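Local structure of bifunctional endo-1,4-beta-xylanase A (Neocallimastix patriciarum, 2VG9) at residues Ser20-Thr25 against Leu54-Leu59. The protein probably hydrolyses internal beta-1,4-xylosidic bonds of xylan as a family 11 endo-xylanase with a beta jelly-roll fold. Residues are numbered along the deposited sequence; the frame is centred on the assembly and turned at random.
Sequences SYEIWT and LARRGL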
ATOM      1  N   SER A  20      12.541   2.659   1.657  1.00 12.30           N
ATOM      2  CA  SER A  20      11.902   3.953   1.841  1.00 11.26           C
ATOM      3  C   SER A  20      11.131   3.981   3.149  1.00 11.40           C
ATOM      4  O   SER A  20      10.839   2.925   3.740  1.00 10.26           O
ATOM      5  CB  SER A  20      10.925   4.268   0.681  1.00 12.02           C
ATOM      6  OG  SER A  20       9.813   3.375   0.681  1.00 12.76           O
ATOM      7  N   TYR A  21      10.788   5.188   3.588  1.00 11.65           N
ATOM      8  CA  TYR A  21       9.742   5.382   4.578  1.00 12.21           C
ATOM      9  C   TYR A  21       8.955   6.643   4.195  1.00 12.88           C
ATOM     10  O   TYR A  21       9.502   7.569   3.597  1.00 12.45           O
ATOM     11  CB  TYR A  21      10.301   5.446   6.020  1.00 12.13           C
ATOM     12  CG  TYR A  21      11.137   6.684   6.324  1.00 14.59           C
ATOM     13  CD1 TYR A  21      10.534   7.894   6.701  1.00 13.60           C
ATOM     14  CD2 TYR A  21      12.534   6.636   6.265  1.00 11.98           C
ATOM     15  CE1 TYR A  21      11.308   9.057   6.961  1.00 13.98           C
ATOM     16  CE2 TYR A  21      13.328   7.793   6.524  1.00 13.95           C
ATOM     17  CZ  TYR A  21      12.711   8.981   6.870  1.00 14.92           C
ATOM     18  OH  TYR A  21      13.482  10.091   7.142  1.00 15.20           O
ATOM     19  N   GLU A  22       7.669   6.656   4.526  1.00 12.99           N
ATOM     20  CA  GLU A  22       6.802   7.797   4.266  1.00 15.48           C
ATOM     21  C   GLU A  22       5.658   7.773   5.289  1.00 14.08           C
ATOM     22  O   GLU A  22       5.003   6.738   5.472  1.00 13.05           O
ATOM     23  CB  GLU A  22       6.245   7.735   2.830  1.00 15.18           C
ATOM     24  CG  GLU A  22       5.107   8.739   2.579  1.00 18.99           C
ATOM     25  CD  GLU A  22       4.793   8.922   1.097  1.00 21.16           C
ATOM     26  OE1 GLU A  22       4.702   7.902   0.366  1.00 26.09           O
ATOM     27  OE2 GLU A  22       4.608  10.103   0.671  1.00 29.22           O
ATOM     28  N   ILE A  23       5.454   8.905   5.961  1.00 13.71           N
ATOM     29  CA  ILE A  23       4.275   9.119   6.820  1.00 13.19           C
ATOM     30  C   ILE A  23       3.638  10.446   6.393  1.00 13.55           C
ATOM     31  O   ILE A  23       4.364  11.406   6.074  1.00 12.81           O
ATOM     32  CB  ILE A  23       4.650   9.113   8.340  1.00 13.67           C
ATOM     33  CG1 ILE A  23       3.388   9.296   9.192  1.00 12.87           C
ATOM     34  CG2 ILE A  23       5.856  10.133   8.642  1.00 12.57           C
ATOM     35  CD1 ILE A  23       3.540   9.114  10.642  1.00  8.99           C
ATOM     36  N   TRP A  24       2.302  10.491   6.346  1.00 11.84           N
ATOM     37  CA  TRP A  24       1.589  11.688   5.909  1.00 12.38           C
ATOM     38  C   TRP A  24       0.231  11.739   6.594  1.00 12.57           C
ATOM     39  O   TRP A  24      -0.348  10.692   6.946  1.00 11.46           O
ATOM     40  CB  TRP A  24       1.458  11.698   4.374  1.00 12.86           C
ATOM     41  CG  TRP A  24       0.472  12.686   3.815  1.00 14.90           C
ATOM     42  CD1 TRP A  24       0.728  13.942   3.330  1.00 15.28           C
ATOM     43  CD2 TRP A  24      -0.942  12.487   3.679  1.00 13.92           C
ATOM     44  NE1 TRP A  24      -0.441  14.537   2.926  1.00 17.97           N
ATOM     45  CE2 TRP A  24      -1.478  13.657   3.120  1.00 17.02           C
ATOM     46  CE3 TRP A  24      -1.800  11.437   3.996  1.00 14.55           C
ATOM     47  CZ2 TRP A  24      -2.838  13.795   2.854  1.00 16.46           C
ATOM     48  CZ3 TRP A  24      -3.141  11.576   3.743  1.00 13.94           C
ATOM     49  CH2 TRP A  24      -3.650  12.751   3.179  1.00 14.91           C
ATOM     50  N   THR A  25      -0.273  12.953   6.805  1.00 13.56           N
ATOM     51  CA  THR A  25      -1.651  13.125   7.281  1.00 13.75           C
ATOM     52  C   THR A  25      -2.293  14.362   6.673  1.00 14.41           C
ATOM     53  O   THR A  25      -1.621  15.282   6.246  1.00 13.24           O
ATOM     54  CB  THR A  25      -1.768  13.141   8.839  1.00 14.41           C
ATOM     55  OG1 THR A  25      -3.158  13.017   9.214  1.00 14.98           O
ATOM     56  CG2 THR A  25      -1.160  14.438   9.418  1.00 12.33           C
ATOM     57  N   LEU A  54      -1.414   7.992   6.581  1.00 13.14           N
ATOM     58  CA  LEU A  54      -0.737   6.840   5.982  1.00 13.23           C
ATOM     59  C   LEU A  54       0.668   6.696   6.551  1.00 13.24           C
ATOM     60  O   LEU A  54       1.309   7.703   6.880  1.00 12.01           O
ATOM     61  CB  LEU A  54      -0.706   6.968   4.450  1.00 13.68           C
ATOM     62  CG  LEU A  54       0.133   8.068   3.800  1.00 11.38           C
ATOM     63  CD1 LEU A  54       1.609   7.640   3.537  1.00 12.95           C
ATOM     64  CD2 LEU A  54      -0.550   8.551   2.484  1.00 12.72           C
ATOM     65  N   ALA A  55       1.125   5.446   6.676  1.00 12.55           N
ATOM     66  CA  ALA A  55       2.540   5.125   7.000  1.00 12.00           C
ATOM     67  C   ALA A  55       2.978   3.890   6.217  1.00 11.18           C
ATOM     68  O   ALA A  55       2.322   2.829   6.252  1.00 11.68           O
ATOM     69  CB  ALA A  55       2.754   4.908   8.517  1.00 10.65           C
ATOM     70  N   ARG A  56       4.090   4.010   5.523  1.00  9.64           N
ATOM     71  CA  ARG A  56       4.519   2.937   4.634  1.00  9.96           C
ATOM     72  C   ARG A  56       6.020   2.909   4.462  1.00  9.08           C
ATOM     73  O   ARG A  56       6.692   3.950   4.507  1.00  9.25           O
ATOM     74  CB  ARG A  56       3.859   3.088   3.276  1.00  9.52           C
ATOM     75  CG  ARG A  56       4.087   4.409   2.640  1.00 12.34           C
ATOM     76  CD  ARG A  56       3.571   4.457   1.189  1.00 17.70           C
ATOM     77  NE  ARG A  56       2.120   4.593   1.129  1.00 19.65           N
ATOM     78  CZ  ARG A  56       1.456   5.563   0.514  1.00 15.77           C
ATOM     79  NH1 ARG A  56       2.088   6.542  -0.130  1.00 16.79           N
ATOM     80  NH2 ARG A  56       0.143   5.543   0.550  1.00 14.27           N
ATOM     81  N   ARG A  57       6.527   1.708   4.256  1.00  9.95           N
ATOM     82  CA  ARG A  57       7.947   1.458   3.987  1.00 10.02           C
ATOM     83  C   ARG A  57       8.073   0.426   2.887  1.00 11.06           C
ATOM     84  O   ARG A  57       7.305  -0.555   2.851  1.00 11.29           O
ATOM     85  CB  ARG A  57       8.638   0.929   5.245  1.00  9.57           C
ATOM     86  CG  ARG A  57       8.806   2.024   6.335  1.00  8.98           C
ATOM     87  CD  ARG A  57       9.984   1.715   7.192  1.00  8.07           C
ATOM     88  NE  ARG A  57      11.226   2.065   6.510  1.00 11.45           N
ATOM     89  CZ  ARG A  57      12.439   1.896   7.028  1.00 10.00           C
ATOM     90  NH1 ARG A  57      12.581   1.359   8.244  1.00  7.41           N
ATOM     91  NH2 ARG A  57      13.512   2.266   6.332  1.00 13.51           N
ATOM     92  N   GLY A  58       9.045   0.606   1.992  1.00 11.55           N
ATOM     93  CA  GLY A  58       9.161  -0.342   0.869  1.00 11.34           C
ATOM     94  C   GLY A  58      10.433  -0.238   0.065  1.00 12.50           C
ATOM     95  O   GLY A  58      11.352   0.493   0.421  1.00 10.85           O
ATOM     96  N   LEU A  59      10.451  -0.962  -1.053  1.00 12.63           N
ATOM     97  CA  LEU A  59      11.622  -1.085  -1.890  1.00 14.40           C
ATOM     98  C   LEU A  59      11.295  -0.331  -3.167  1.00 14.85           C
ATOM     99  O   LEU A  59      10.294  -0.653  -3.819  1.00 14.50           O
ATOM    100  CB  LEU A  59      11.935  -2.577  -2.184  1.00 13.69           C
ATOM    101  CG  LEU A  59      13.244  -2.827  -2.945  1.00 15.57           C
ATOM    102  CD1 LEU A  59      14.428  -2.230  -2.173  1.00 17.36           C
ATOM    103  CD2 LEU A  59      13.467  -4.337  -3.164  1.00 16.26           C
TER
HETATM  104  O   HOH W   1       7.831   4.539   1.853  1.00 17.76           O
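Two neighbouring antiparallel strands of the larger, curved sheet of the GH11 beta jelly roll meet here, 20-25 and 54-59, their axes 4.7 Å apart. The hydrogen-bonded pairs Glu22-Arg56 and Trp24-Leu54 hold the register; Glu22 N gives its proton to Arg56 O at 2.9 Å, nearly along the C=O axis. Glu22, Trp24, Leu54 and Arg56 share one sheet face, the one away from the second sheet, which in GH11 enzymes typically lines the xylan-binding cleft. Extended beyond CG, Glu22 runs beside Arg56, whose chain bends at chi3 (77°) and brings NH1 3.0 Å from Glu22 OE1. This salt bridge is not coplanar: NH1 comes from above the carboxylate, and the two planes stand 83° apart. Leu54 CD1 lies over the centre of the guanidinium face, while Leu54 CD2 touches Trp24 CE3 at 3.5 Å, the two side chains crossing obliquely. Asn197 OD1 takes Arg56 NE, and Tyr96 adds a cation-pi contact, so that groups from strands 19-26, 190-200 and 89-100 grip the guanidinium. Tyr21, Ile23, Ala55 and Arg57 line the other face, turned toward the second sheet of the sandwich, where Tyr21 stacks on Phe3 and Ile23 touches Met32. Arg57 bends at chi3 and reaches across to the neighbouring strand: NE donates an almost straight bond (169°) to Ser20 O, 2.9 Å away, in the guanidinium plane but with the donor above the carbonyl plane. NH1 and NH2 go on to Thr39 O and Phe19 O, fixing the group's rotation. A water joins Ser20 OG to Arg56 O, donating to the latter at 2.9 Å.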